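Local coordinates for protein alternansucrase (Leuconostoc mesenteroides, PDB 6HVG) that belongs to glycosyl hydrolase family 70, pairing a barrel-type domain that holds a calcium ion with repeats of the choline-binding type, at residues A[664-669]-A[676-681]; A[688-693]-A[702-707]; A[696-701]-A[803-808]; A[747-752]-A[808-813]; A[823-826]-A[831-834]. All coordinates share one frame; numbering follows the deposited sequence.

Overall arrangement
Along the chain, contact 1 comes first and closes a short loop between helix 665-671 and strand 678-679. Contact 2 follows in series: helix 681-692, which continues from that strand, is met by the chain that turns back at 702-707. Contact 3 opens inside that loop and closes a hundred residues later on the entry to helix 807-814, so it crosses contact 2. Contact 4 in turn crosses contact 3, sharing Pro808, and ties helix 807-814 to the loop after strand 745-747. Contact 5 comes last, joining strand 821-825 to the loop after helix 826-829. The three strands are neighbours in the parallel barrel, and Met679 meets Phe748 between contacts 1 and 4.

Contact 1 of 5, residues A[664-669]-A[676-681]; sequences KDPQYV and QLTMDY
The puckered ring of Pro666 receives the hydroxyl of Thr678 at its CG, which lies 3.7 Å from Thr678 OG1, and the two side chains cross at about a right angle. The threonine hydroxyl reaches this place because OG1 stands anti to the backbone N (chi1 -178°). Its polar needs are met by a hydrogen bond with Asp660 OD2, while the other carboxylate oxygen of Asp660 bonds with Met679 N, so one acid steadies two successive residues. Strand 678-679 pairs with 745-747 on one side, and on the other Leu677 bonds by its backbone to Ser656 and Leu658, which brings it round to strand 657-658, as expected of a closed barrel in this family. One turn along helix 665-671, Val669 points toward the strand and sets CG1 3.4 Å from Gln676 O. Compact, branched valine packs between helix and strand, and it also touches Leu658. Proline suits the first turn of the helix, where its missing N-H costs no bond. Past the strand, Asp680 occupies the N-cap of the next helix; its side chain caps a backbone N of that helix, and OD1 also bonds with Thr682 OG1.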
# COMPACT_ATOMS: atom_id res chain seq x y z
N LYS A 664 -11.66 16.21 7.12
CA LYS A 664 -12.78 16.65 7.93
C LYS A 664 -12.66 16.28 9.44
O LYS A 664 -13.57 16.58 10.22
CB LYS A 664 -14.08 16.09 7.38
CG LYS A 664 -14.64 16.81 6.17
CD LYS A 664 -15.89 16.11 5.61
CE LYS A 664 -16.98 15.95 6.68
NZ LYS A 664 -18.30 15.42 6.22
N ASP A 665 -11.55 15.66 9.84
CA ASP A 665 -11.33 15.30 11.23
C ASP A 665 -11.13 16.53 12.17
O ASP A 665 -11.62 16.55 13.28
CB ASP A 665 -10.11 14.37 11.36
CG ASP A 665 -10.41 12.91 11.00
OD1 ASP A 665 -11.59 12.60 10.77
OD2 ASP A 665 -9.46 12.08 10.97
N PRO A 666 -10.38 17.54 11.72
CA PRO A 666 -10.24 18.73 12.57
C PRO A 666 -11.55 19.26 13.12
O PRO A 666 -11.62 19.56 14.29
CB PRO A 666 -9.63 19.74 11.61
CG PRO A 666 -8.75 18.91 10.76
CD PRO A 666 -9.54 17.64 10.53
N GLN A 667 -12.57 19.35 12.28
CA GLN A 667 -13.85 19.94 12.66
C GLN A 667 -14.63 18.99 13.56
O GLN A 667 -15.30 19.45 14.48
CB GLN A 667 -14.68 20.29 11.43
CG GLN A 667 -14.15 21.45 10.58
CD GLN A 667 -12.84 21.14 9.82
OE1 GLN A 667 -12.58 19.99 9.43
NE2 GLN A 667 -11.98 22.15 9.68
N TYR A 668 -14.54 17.68 13.30
CA TYR A 668 -15.09 16.69 14.23
C TYR A 668 -14.47 16.86 15.62
O TYR A 668 -15.18 17.00 16.60
CB TYR A 668 -14.82 15.27 13.74
CG TYR A 668 -15.32 14.21 14.70
CD1 TYR A 668 -14.52 13.75 15.74
CD2 TYR A 668 -16.59 13.67 14.56
CE1 TYR A 668 -14.99 12.80 16.64
CE2 TYR A 668 -17.05 12.72 15.44
CZ TYR A 668 -16.27 12.28 16.48
OH TYR A 668 -16.78 11.34 17.34
N VAL A 669 -13.14 16.84 15.69
CA VAL A 669 -12.44 16.89 16.96
C VAL A 669 -12.86 18.13 17.76
O VAL A 669 -13.05 18.06 18.97
CB VAL A 669 -10.90 16.86 16.74
CG1 VAL A 669 -10.15 17.16 18.04
CG2 VAL A 669 -10.45 15.52 16.17
N GLN A 676 -8.07 15.50 22.40
CA GLN A 676 -6.69 15.35 21.91
C GLN A 676 -6.52 16.32 20.75
O GLN A 676 -7.49 16.62 20.05
CB GLN A 676 -6.44 13.93 21.40
CG GLN A 676 -6.71 12.81 22.39
CD GLN A 676 -8.17 12.36 22.41
OE1 GLN A 676 -8.90 12.58 21.44
NE2 GLN A 676 -8.62 11.81 23.54
N LEU A 677 -5.31 16.81 20.54
CA LEU A 677 -5.05 17.77 19.48
C LEU A 677 -5.10 17.13 18.10
O LEU A 677 -4.44 16.14 17.85
CB LEU A 677 -3.69 18.44 19.66
CG LEU A 677 -3.53 19.30 20.91
CD1 LEU A 677 -2.08 19.77 20.95
CD2 LEU A 677 -4.50 20.46 20.93
N THR A 678 -5.88 17.72 17.20
CA THR A 678 -5.83 17.34 15.78
C THR A 678 -4.50 17.74 15.15
O THR A 678 -3.90 18.73 15.56
CB THR A 678 -6.95 17.98 14.94
OG1 THR A 678 -6.85 17.52 13.59
CG2 THR A 678 -6.85 19.51 14.95
N MET A 679 -4.08 17.00 14.14
CA MET A 679 -3.01 17.46 13.28
C MET A 679 -3.58 18.53 12.36
O MET A 679 -4.80 18.65 12.20
CB MET A 679 -2.43 16.33 12.44
CG MET A 679 -3.10 16.12 11.09
SD MET A 679 -2.72 14.60 10.23
CE MET A 679 -1.01 14.32 10.52
N ASP A 680 -2.68 19.28 11.74
CA ASP A 680 -3.06 20.30 10.76
C ASP A 680 -2.35 19.99 9.46
O ASP A 680 -1.31 20.57 9.15
CB ASP A 680 -2.71 21.69 11.28
CG ASP A 680 -3.09 22.79 10.31
OD1 ASP A 680 -3.83 22.51 9.33
OD2 ASP A 680 -2.65 23.95 10.52
N TYR A 681 -2.92 19.06 8.70
CA TYR A 681 -2.33 18.64 7.45
C TYR A 681 -2.36 19.76 6.40
O TYR A 681 -1.55 19.74 5.48
CB TYR A 681 -3.03 17.38 6.89
CG TYR A 681 -2.28 16.76 5.74
CD1 TYR A 681 -0.94 16.39 5.89
CD2 TYR A 681 -2.87 16.59 4.49
CE1 TYR A 681 -0.23 15.84 4.83
CE2 TYR A 681 -2.15 16.06 3.42
CZ TYR A 681 -0.83 15.68 3.60
OH TYR A 681 -0.09 15.14 2.57

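Contact 2 of 5, residues A[688-693]-A[702-707]; sequences GNSLTH and WYFLDT
Phe704 meets helix 681-692 with the far end of its ring. Ser690 CB lies 3.4 Å from Phe704 CE2, approaching the ring obliquely, and Leu691 CD1 comes to 4.3 Å from Phe704 CZ. This is the tight part, buried and almost wholly hydrocarbon. Phenylalanine reaches it with CG beside its backbone N (chi1 -79°), which sends the ring toward the helix. Met813 of helix 807-814 packs on both Phe704 and Leu691, and so continues the same apolar patch.

The looser side lies by the partly exposed Tyr703, whose CB stays 4.7 Å from Ser690 OG and which leans on Gln686; one face of the Tyr703 ring is covered by Trp702 CE3, 3.9 Å above its plane. The helix ends in a wide pi-type turn, with His693 N bonded to Gly688 O at 2.8 Å.

Serine looks out of place beside an aromatic ring, but Ser690 OG accepts from Gln686 NE2 and has Ser699 O and Asn700 O as alternative acceptors for its one proton. Its hydroxyl is turned to the amide and the backbone of the returning chain, and Phe704 is left to meet mainly the CB: dispersion and burial, not polar bonds, hold these two segments.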
# COMPACT_ATOMS: atom_id res chain seq x y z
N GLY A 688 4.71 20.87 1.48
CA GLY A 688 4.98 19.94 0.39
C GLY A 688 5.00 20.63 -0.97
O GLY A 688 5.95 20.48 -1.71
N ASN A 689 3.96 21.41 -1.26
CA ASN A 689 3.78 22.01 -2.57
C ASN A 689 4.64 23.25 -2.80
O ASN A 689 5.10 23.47 -3.92
CB ASN A 689 2.31 22.39 -2.77
CG ASN A 689 1.38 21.19 -2.74
OD1 ASN A 689 1.78 20.07 -3.09
ND2 ASN A 689 0.15 21.40 -2.33
N SER A 690 4.84 24.05 -1.76
CA SER A 690 5.57 25.31 -1.90
C SER A 690 7.06 25.29 -1.56
O SER A 690 7.79 26.15 -2.01
CB SER A 690 4.91 26.39 -1.05
OG SER A 690 3.60 26.62 -1.52
N LEU A 691 7.52 24.32 -0.77
CA LEU A 691 8.93 24.30 -0.37
C LEU A 691 9.59 22.93 -0.44
O LEU A 691 10.65 22.77 -1.00
CB LEU A 691 9.04 24.78 1.06
CG LEU A 691 8.85 26.25 1.33
CD1 LEU A 691 8.65 26.48 2.82
CD2 LEU A 691 10.05 27.03 0.82
N THR A 692 8.95 21.97 0.20
CA THR A 692 9.54 20.70 0.52
C THR A 692 9.65 19.74 -0.65
O THR A 692 10.60 18.99 -0.70
CB THR A 692 8.69 20.09 1.66
OG1 THR A 692 8.85 20.90 2.83
CG2 THR A 692 9.07 18.68 1.98
N HIS A 693 8.69 19.72 -1.57
CA HIS A 693 8.71 18.73 -2.65
C HIS A 693 9.05 19.31 -4.03
O HIS A 693 8.38 20.22 -4.53
CB HIS A 693 7.38 18.02 -2.76
CG HIS A 693 6.96 17.35 -1.50
ND1 HIS A 693 5.65 17.36 -1.09
CD2 HIS A 693 7.66 16.67 -0.56
CE1 HIS A 693 5.55 16.70 0.05
NE2 HIS A 693 6.76 16.28 0.39
N TRP A 702 2.40 32.45 -1.96
CA TRP A 702 1.03 33.01 -1.90
C TRP A 702 0.01 32.04 -1.32
O TRP A 702 -0.86 32.45 -0.56
CB TRP A 702 0.55 33.44 -3.30
CG TRP A 702 -0.78 34.17 -3.32
CD1 TRP A 702 -1.01 35.47 -2.92
CD2 TRP A 702 -2.04 33.68 -3.77
NE1 TRP A 702 -2.34 35.80 -3.08
CE2 TRP A 702 -2.99 34.72 -3.60
CE3 TRP A 702 -2.47 32.45 -4.30
CZ2 TRP A 702 -4.33 34.56 -3.95
CZ3 TRP A 702 -3.81 32.30 -4.63
CH2 TRP A 702 -4.72 33.35 -4.44
N TYR A 703 0.12 30.76 -1.65
CA TYR A 703 -0.87 29.77 -1.20
C TYR A 703 -0.94 29.59 0.32
O TYR A 703 -1.99 29.20 0.83
CB TYR A 703 -0.68 28.42 -1.91
CG TYR A 703 -1.13 28.47 -3.36
CD1 TYR A 703 -2.48 28.46 -3.67
CD2 TYR A 703 -0.21 28.55 -4.41
CE1 TYR A 703 -2.91 28.52 -4.99
CE2 TYR A 703 -0.63 28.62 -5.72
CZ TYR A 703 -1.98 28.60 -6.00
OH TYR A 703 -2.39 28.67 -7.29
N PHE A 704 0.15 29.89 1.02
CA PHE A 704 0.15 29.82 2.48
C PHE A 704 -0.85 30.78 3.11
O PHE A 704 -1.37 30.51 4.21
CB PHE A 704 1.53 30.13 3.04
CG PHE A 704 2.50 28.98 2.96
CD1 PHE A 704 2.45 27.96 3.86
CD2 PHE A 704 3.49 28.96 2.01
CE1 PHE A 704 3.36 26.92 3.81
CE2 PHE A 704 4.42 27.93 1.95
CZ PHE A 704 4.35 26.91 2.85
N LEU A 705 -1.13 31.89 2.44
CA LEU A 705 -2.00 32.93 2.99
C LEU A 705 -3.46 32.51 3.06
O LEU A 705 -4.15 32.87 4.02
CB LEU A 705 -1.87 34.22 2.17
CG LEU A 705 -0.48 34.86 2.05
CD1 LEU A 705 -0.52 36.15 1.26
CD2 LEU A 705 0.12 35.14 3.42
N ASP A 706 -3.95 31.77 2.05
CA ASP A 706 -5.35 31.38 1.92
C ASP A 706 -6.20 32.65 1.97
O ASP A 706 -6.99 32.85 2.89
CB ASP A 706 -5.71 30.37 3.02
CG ASP A 706 -7.16 29.88 2.95
OD1 ASP A 706 -7.70 29.76 1.84
OD2 ASP A 706 -7.76 29.59 4.02
N THR A 707 -6.00 33.53 0.99
CA THR A 707 -6.70 34.82 0.97
C THR A 707 -8.20 34.69 0.85
O THR A 707 -8.95 35.54 1.31
CB THR A 707 -6.16 35.74 -0.14
OG1 THR A 707 -6.22 35.06 -1.39
CG2 THR A 707 -4.71 36.12 0.14

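Contact 3 of 5, residues A[696-701]-A[803-808]; sequences NNRSNM and NDYNLP
Arg698 reaches across to Tyr805 and lays NH2 over one face of the ring, 3.3 Å from Tyr805 CG and displaced toward the rim. The cation-pi contact is accordingly off-centre: Arg698 CZ stands 5.0 Å from the centroid of the Tyr805 ring, 29° from the normal. The guanidinium is not flat on the ring, since the two planes are 51° apart. On its other branch, Arg698 NH1 lies 3.5 Å from Asn806 ND2. Both are donors, so this is mere proximity, and each finds its acceptor in another direction.

Those acceptors make the next shell. NH2 bonds with Gly694 O and NH1 with Asn916 O, so backbone carbonyls fix the rotation of the cation while the Tyr805 ring lies under NH2. An arginine suits the place because its chain, extended from CG to NE, reaches across to the other segment and its flat head can donate hydrogen bonds and lay its charge over a ring. Tyr805 is held at its far end by Lys800 N, bonded to its OH, and at its backbone N by Thr692 O. Asn806 is fixed by Ser1001 N at OD1 and more weakly by Leu691 O at ND2. Its backbone is left-handed (phi 62°), a conformation that asparagine tolerates better than most residues.

Asn806 also fills the N-cap position of helix 807-814, although its side chain makes no capping bond. The contact thus tacks an irregular loop onto the entry to a helix, one that leads on to strand 821-825 in the helix-then-strand order of a parallel barrel.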
# COMPACT_ATOMS: atom_id res chain seq x y z
N ASN A 696 11.81 22.06 -8.82
CA ASN A 696 11.47 23.28 -9.53
C ASN A 696 10.02 23.72 -9.44
O ASN A 696 9.74 24.70 -8.75
CB ASN A 696 11.96 23.23 -10.97
CG ASN A 696 11.73 21.89 -11.61
OD1 ASN A 696 10.83 21.14 -11.20
ND2 ASN A 696 12.52 21.58 -12.61
N ASN A 697 9.12 23.07 -10.15
CA ASN A 697 7.79 23.66 -10.26
C ASN A 697 7.11 23.46 -8.94
O ASN A 697 6.83 22.34 -8.57
CB ASN A 697 7.01 23.08 -11.43
CG ASN A 697 7.61 23.52 -12.79
OD1 ASN A 697 7.04 24.36 -13.50
ND2 ASN A 697 8.77 22.96 -13.14
N ARG A 698 6.92 24.55 -8.20
CA ARG A 698 6.36 24.53 -6.86
C ARG A 698 5.24 25.53 -6.82
O ARG A 698 5.29 26.50 -7.55
CB ARG A 698 7.46 24.91 -5.88
CG ARG A 698 8.58 23.89 -5.77
CD ARG A 698 9.69 24.36 -4.83
NE ARG A 698 10.76 23.38 -4.75
CZ ARG A 698 12.05 23.66 -4.53
NH1 ARG A 698 12.47 24.91 -4.35
NH2 ARG A 698 12.95 22.67 -4.49
N SER A 699 4.24 25.31 -5.98
CA SER A 699 3.21 26.32 -5.78
C SER A 699 3.81 27.57 -5.10
O SER A 699 4.74 27.48 -4.28
CB SER A 699 2.07 25.77 -4.93
OG SER A 699 1.70 24.48 -5.36
N ASN A 700 3.31 28.73 -5.47
CA ASN A 700 3.77 29.96 -4.87
C ASN A 700 3.53 30.03 -3.36
O ASN A 700 2.61 29.40 -2.82
CB ASN A 700 3.10 31.15 -5.53
CG ASN A 700 3.71 31.49 -6.86
OD1 ASN A 700 4.60 30.79 -7.34
ND2 ASN A 700 3.21 32.55 -7.48
N MET A 701 4.39 30.79 -2.69
CA MET A 701 4.26 31.04 -1.27
C MET A 701 2.93 31.72 -0.98
O MET A 701 2.41 31.59 0.11
CB MET A 701 5.41 31.91 -0.78
CG MET A 701 6.80 31.36 -1.03
SD MET A 701 7.18 29.79 -0.25
CE MET A 701 7.12 30.26 1.47
N ASN A 803 15.34 12.90 -0.72
CA ASN A 803 15.13 13.80 0.42
C ASN A 803 14.34 15.07 0.08
O ASN A 803 14.15 15.43 -1.10
CB ASN A 803 16.47 14.22 1.02
CG ASN A 803 17.14 13.12 1.78
OD1 ASN A 803 17.18 13.17 3.00
ND2 ASN A 803 17.62 12.09 1.06
N ASP A 804 13.89 15.74 1.14
CA ASP A 804 13.10 16.96 1.04
C ASP A 804 13.95 18.21 0.96
O ASP A 804 14.99 18.34 1.62
CB ASP A 804 12.20 17.11 2.26
CG ASP A 804 10.92 16.32 2.15
OD1 ASP A 804 10.77 15.53 1.21
OD2 ASP A 804 10.03 16.51 3.00
N TYR A 805 13.45 19.16 0.17
CA TYR A 805 14.08 20.46 -0.02
C TYR A 805 13.63 21.43 1.07
O TYR A 805 12.55 21.28 1.62
CB TYR A 805 13.69 21.05 -1.38
CG TYR A 805 14.19 20.26 -2.56
CD1 TYR A 805 15.45 20.51 -3.10
CD2 TYR A 805 13.41 19.26 -3.15
CE1 TYR A 805 15.92 19.77 -4.17
CE2 TYR A 805 13.89 18.51 -4.21
CZ TYR A 805 15.14 18.77 -4.72
OH TYR A 805 15.61 18.05 -5.79
N ASN A 806 14.48 22.41 1.39
CA ASN A 806 14.08 23.60 2.16
C ASN A 806 13.56 23.31 3.57
O ASN A 806 12.75 24.08 4.11
CB ASN A 806 13.04 24.46 1.39
CG ASN A 806 13.63 25.18 0.20
OD1 ASN A 806 14.72 25.70 0.30
ND2 ASN A 806 12.90 25.24 -0.89
N LEU A 807 14.05 22.24 4.20
CA LEU A 807 13.65 21.91 5.55
C LEU A 807 13.91 23.02 6.59
O LEU A 807 13.04 23.27 7.44
CB LEU A 807 14.28 20.59 5.99
CG LEU A 807 13.62 19.36 5.33
CD1 LEU A 807 14.30 18.08 5.74
CD2 LEU A 807 12.15 19.26 5.66
N PRO A 808 15.08 23.69 6.52
CA PRO A 808 15.28 24.83 7.41
C PRO A 808 14.23 25.93 7.25
O PRO A 808 13.75 26.47 8.24
CB PRO A 808 16.66 25.35 6.99
CG PRO A 808 17.36 24.12 6.55
CD PRO A 808 16.32 23.31 5.83

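Contact 4 of 5, residues A[747-752]-A[808-813]; sequences SFVRAH and PSAYAM
Val749 holds CG1 anti to its backbone N (chi1 -180°) and CG2 beside that N, so both methyl groups straddle the CB of Ala810 on helix 807-814. Val749 CG1 and CG2 each lie 3.8 Å from Ala810 CB. For Tyr811 a chi1 of -86° swings the ring back toward the valine, although the CB itself starts off to one side. Val749 CG2 then sits over one face of the Tyr811 ring in a CH-pi contact, 4.2 Å from the centroid and 15° off the normal, while Val749 CB touches the rim at Tyr811 CE2, 4.0 Å away. A beta-branched residue works well here because it offers one methyl to the ring and both to the alanine; alanine, in turn, keeps the helix close.

Beyond the apolar part a water links the two segments. It accepts from Val749 N at 2.8 Å and donates to Tyr811 OH at 2.6 Å, with a weak bond to Arg750 O besides. The buried amide is thereby satisfied where the chain runs irregularly after its strand. Tyr811 OH is gripped further by Asp828 OD2 and Tyr825 N, which fix the end of the ring, and Arg750 forms a salt bridge with Asp828.

Segment 747-752 starts on the last residue of strand 745-747, which pairs with strand 821-825 in the parallel barrel, and runs on as a loop. Val749 is wedged between two helices: Leu807 and Leu814 of helix 807-814 flank it, and Phe687 of helix 681-692 packs on it as well.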
# COMPACT_ATOMS: atom_id res chain seq x y z
N SER A 747 1.35 20.65 14.48
CA SER A 747 1.74 20.69 13.07
C SER A 747 3.16 20.26 12.90
O SER A 747 3.96 20.41 13.82
CB SER A 747 1.55 22.11 12.47
OG SER A 747 2.15 23.11 13.27
N PHE A 748 3.48 19.74 11.73
CA PHE A 748 4.84 19.27 11.47
C PHE A 748 5.21 19.40 10.01
O PHE A 748 4.36 19.59 9.17
CB PHE A 748 4.97 17.81 11.89
CG PHE A 748 3.97 16.89 11.25
CD1 PHE A 748 2.74 16.65 11.84
CD2 PHE A 748 4.27 16.26 10.06
CE1 PHE A 748 1.81 15.81 11.26
CE2 PHE A 748 3.34 15.41 9.47
CZ PHE A 748 2.12 15.19 10.07
N VAL A 749 6.51 19.31 9.75
CA VAL A 749 7.05 19.29 8.39
C VAL A 749 7.25 17.85 7.94
O VAL A 749 6.91 17.49 6.82
CB VAL A 749 8.38 20.03 8.31
CG1 VAL A 749 8.93 20.00 6.89
CG2 VAL A 749 8.20 21.48 8.77
N ARG A 750 7.80 17.02 8.82
CA ARG A 750 7.98 15.59 8.54
C ARG A 750 7.64 14.78 9.77
O ARG A 750 7.55 15.32 10.87
CB ARG A 750 9.43 15.27 8.11
CG ARG A 750 9.82 15.93 6.80
CD ARG A 750 10.85 15.12 6.03
NE ARG A 750 12.10 15.01 6.77
CZ ARG A 750 12.72 13.88 7.06
NH1 ARG A 750 12.25 12.70 6.69
NH2 ARG A 750 13.85 13.94 7.75
N ALA A 751 7.47 13.48 9.58
CA ALA A 751 7.17 12.58 10.68
C ALA A 751 7.83 11.23 10.47
O ALA A 751 8.35 10.96 9.39
CB ALA A 751 5.66 12.44 10.83
N HIS A 752 7.79 10.39 11.49
CA HIS A 752 8.36 9.04 11.41
C HIS A 752 7.69 8.28 10.25
O HIS A 752 8.29 7.39 9.66
CB HIS A 752 8.18 8.28 12.74
CG HIS A 752 6.78 7.78 12.98
ND1 HIS A 752 5.80 8.54 13.58
CD2 HIS A 752 6.19 6.59 12.69
CE1 HIS A 752 4.67 7.84 13.65
NE2 HIS A 752 4.89 6.65 13.12
N PRO A 808 15.08 23.69 6.52
CA PRO A 808 15.28 24.83 7.41
C PRO A 808 14.23 25.93 7.25
O PRO A 808 13.75 26.47 8.24
CB PRO A 808 16.66 25.35 6.99
CG PRO A 808 17.36 24.12 6.55
CD PRO A 808 16.32 23.31 5.83
N SER A 809 13.87 26.26 6.02
CA SER A 809 12.90 27.31 5.75
C SER A 809 11.53 26.88 6.24
O SER A 809 10.77 27.69 6.78
CB SER A 809 12.88 27.64 4.25
OG SER A 809 14.19 27.65 3.70
N ALA A 810 11.21 25.62 6.04
CA ALA A 810 9.95 25.05 6.52
C ALA A 810 9.85 25.13 8.05
O ALA A 810 8.82 25.51 8.57
CB ALA A 810 9.81 23.61 6.05
N TYR A 811 10.93 24.77 8.75
CA TYR A 811 10.97 24.90 10.21
C TYR A 811 10.92 26.36 10.68
O TYR A 811 10.30 26.67 11.69
CB TYR A 811 12.17 24.16 10.81
CG TYR A 811 11.87 22.69 11.07
CD1 TYR A 811 11.30 22.28 12.25
CD2 TYR A 811 12.12 21.72 10.11
CE1 TYR A 811 11.01 20.94 12.49
CE2 TYR A 811 11.83 20.39 10.33
CZ TYR A 811 11.27 20.01 11.52
OH TYR A 811 10.97 18.68 11.75
N ALA A 812 11.51 27.27 9.93
CA ALA A 812 11.42 28.69 10.27
C ALA A 812 9.97 29.12 10.36
O ALA A 812 9.58 29.85 11.28
CB ALA A 812 12.16 29.55 9.25
N MET A 813 9.16 28.67 9.41
CA MET A 813 7.73 28.97 9.43
C MET A 813 6.99 28.18 10.51
O MET A 813 6.21 28.74 11.27
CB MET A 813 7.11 28.69 8.06
CG MET A 813 7.66 29.60 6.96
SD MET A 813 6.96 29.29 5.34
CE MET A 813 5.21 29.56 5.67
O HOH W 1 8.42 18.53 11.70

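Contact 5 of 5, residues A[823-826]-A[831-834]; sequences RVYY and LEGG
At the C-terminal end of barrel strand 821-825, Tyr825 and Tyr826 meet the loop that follows the short helix 826-829, at Glu832 and Leu831. Tyr825 OH donates to Glu832 OE2 at 2.8 Å. The carboxylate oxygen is met on its anti side, 17° out of the carboxylate plane, and it lies at the edge of the tyrosine ring, near the ring plane, with Glu832 OE2 3.2 Å from Tyr825 CE2. Ring and carboxylate are nearly perpendicular, with 82° between their planes. With CG anti to the backbone N (chi1 176°), the ring of Tyr825 is carried out past the strand end to the acid.

Strand 821-825 is flanked by 745-747 and 1045-1047 in the parallel barrel of this family, and the loops at this end bring further partners to the same acid. Arg750 NH1 forms a salt bridge with Glu832 OE2, and Tyr789 OH bonds with OE1, so both oxygens of this buried acid have partners. A glutamate has the reach to join a phenol, a guanidinium and a second phenol at once.

Tyr826 OH lies 3.6 Å from Leu831 O, which meets the ring obliquely, and the hydroxyl finds its hydrogen-bonding partner in Met837 N. The Tyr836 ring lies almost parallel to that of Tyr826. Leu831 turns its own side chain away, onto Tyr790 and Gln793 of helix 779-793.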
# COMPACT_ATOMS: atom_id res chain seq x y z
N ARG A 823 5.54 20.34 16.06
CA ARG A 823 6.25 19.12 16.35
C ARG A 823 7.50 18.99 15.50
O ARG A 823 7.48 19.23 14.29
CB ARG A 823 5.38 17.90 16.14
CG ARG A 823 6.03 16.64 16.69
CD ARG A 823 5.11 15.44 16.63
NE ARG A 823 4.83 15.06 15.26
CZ ARG A 823 4.09 14.03 14.91
NH1 ARG A 823 3.55 13.25 15.83
NH2 ARG A 823 3.89 13.79 13.61
N VAL A 824 8.59 18.60 16.16
CA VAL A 824 9.88 18.47 15.52
C VAL A 824 10.28 16.99 15.39
O VAL A 824 10.19 16.21 16.35
CB VAL A 824 10.97 19.20 16.33
CG1 VAL A 824 12.32 19.05 15.64
CG2 VAL A 824 10.62 20.67 16.49
N TYR A 825 10.73 16.63 14.20
CA TYR A 825 11.02 15.23 13.87
C TYR A 825 12.49 14.94 14.13
O TYR A 825 13.37 15.57 13.55
CB TYR A 825 10.64 14.94 12.39
CG TYR A 825 10.98 13.55 11.89
CD1 TYR A 825 10.71 12.42 12.65
CD2 TYR A 825 11.60 13.36 10.65
CE1 TYR A 825 11.03 11.15 12.18
CE2 TYR A 825 11.91 12.09 10.18
CZ TYR A 825 11.63 11.00 10.95
OH TYR A 825 11.95 9.74 10.50
N TYR A 826 12.74 13.94 14.97
CA TYR A 826 14.08 13.42 15.23
C TYR A 826 14.96 13.36 13.99
O TYR A 826 16.11 13.75 14.04
CB TYR A 826 13.96 12.00 15.81
CG TYR A 826 15.24 11.20 15.83
CD1 TYR A 826 16.14 11.28 16.89
CD2 TYR A 826 15.56 10.38 14.78
CE1 TYR A 826 17.29 10.52 16.92
CE2 TYR A 826 16.71 9.62 14.80
CZ TYR A 826 17.57 9.69 15.87
OH TYR A 826 18.72 8.94 15.86
N LEU A 831 20.42 11.76 12.09
CA LEU A 831 20.25 10.90 10.93
C LEU A 831 19.32 9.73 11.25
O LEU A 831 19.42 9.12 12.33
CB LEU A 831 21.59 10.37 10.45
CG LEU A 831 22.55 11.42 9.87
CD1 LEU A 831 23.87 10.75 9.51
CD2 LEU A 831 21.97 12.15 8.66
N GLU A 832 18.45 9.41 10.29
CA GLU A 832 17.34 8.47 10.51
C GLU A 832 17.72 7.01 10.69
O GLU A 832 16.92 6.24 11.21
CB GLU A 832 16.32 8.57 9.39
CG GLU A 832 15.32 9.68 9.62
CD GLU A 832 14.70 10.20 8.35
OE1 GLU A 832 15.44 10.70 7.48
OE2 GLU A 832 13.48 10.12 8.20
N GLY A 833 18.93 6.63 10.28
CA GLY A 833 19.42 5.27 10.44
C GLY A 833 20.54 5.15 11.46
O GLY A 833 20.96 6.12 12.08
N GLY A 834 21.04 3.93 11.63
CA GLY A 834 22.11 3.66 12.54
C GLY A 834 21.64 3.87 13.95
O GLY A 834 20.49 3.62 14.28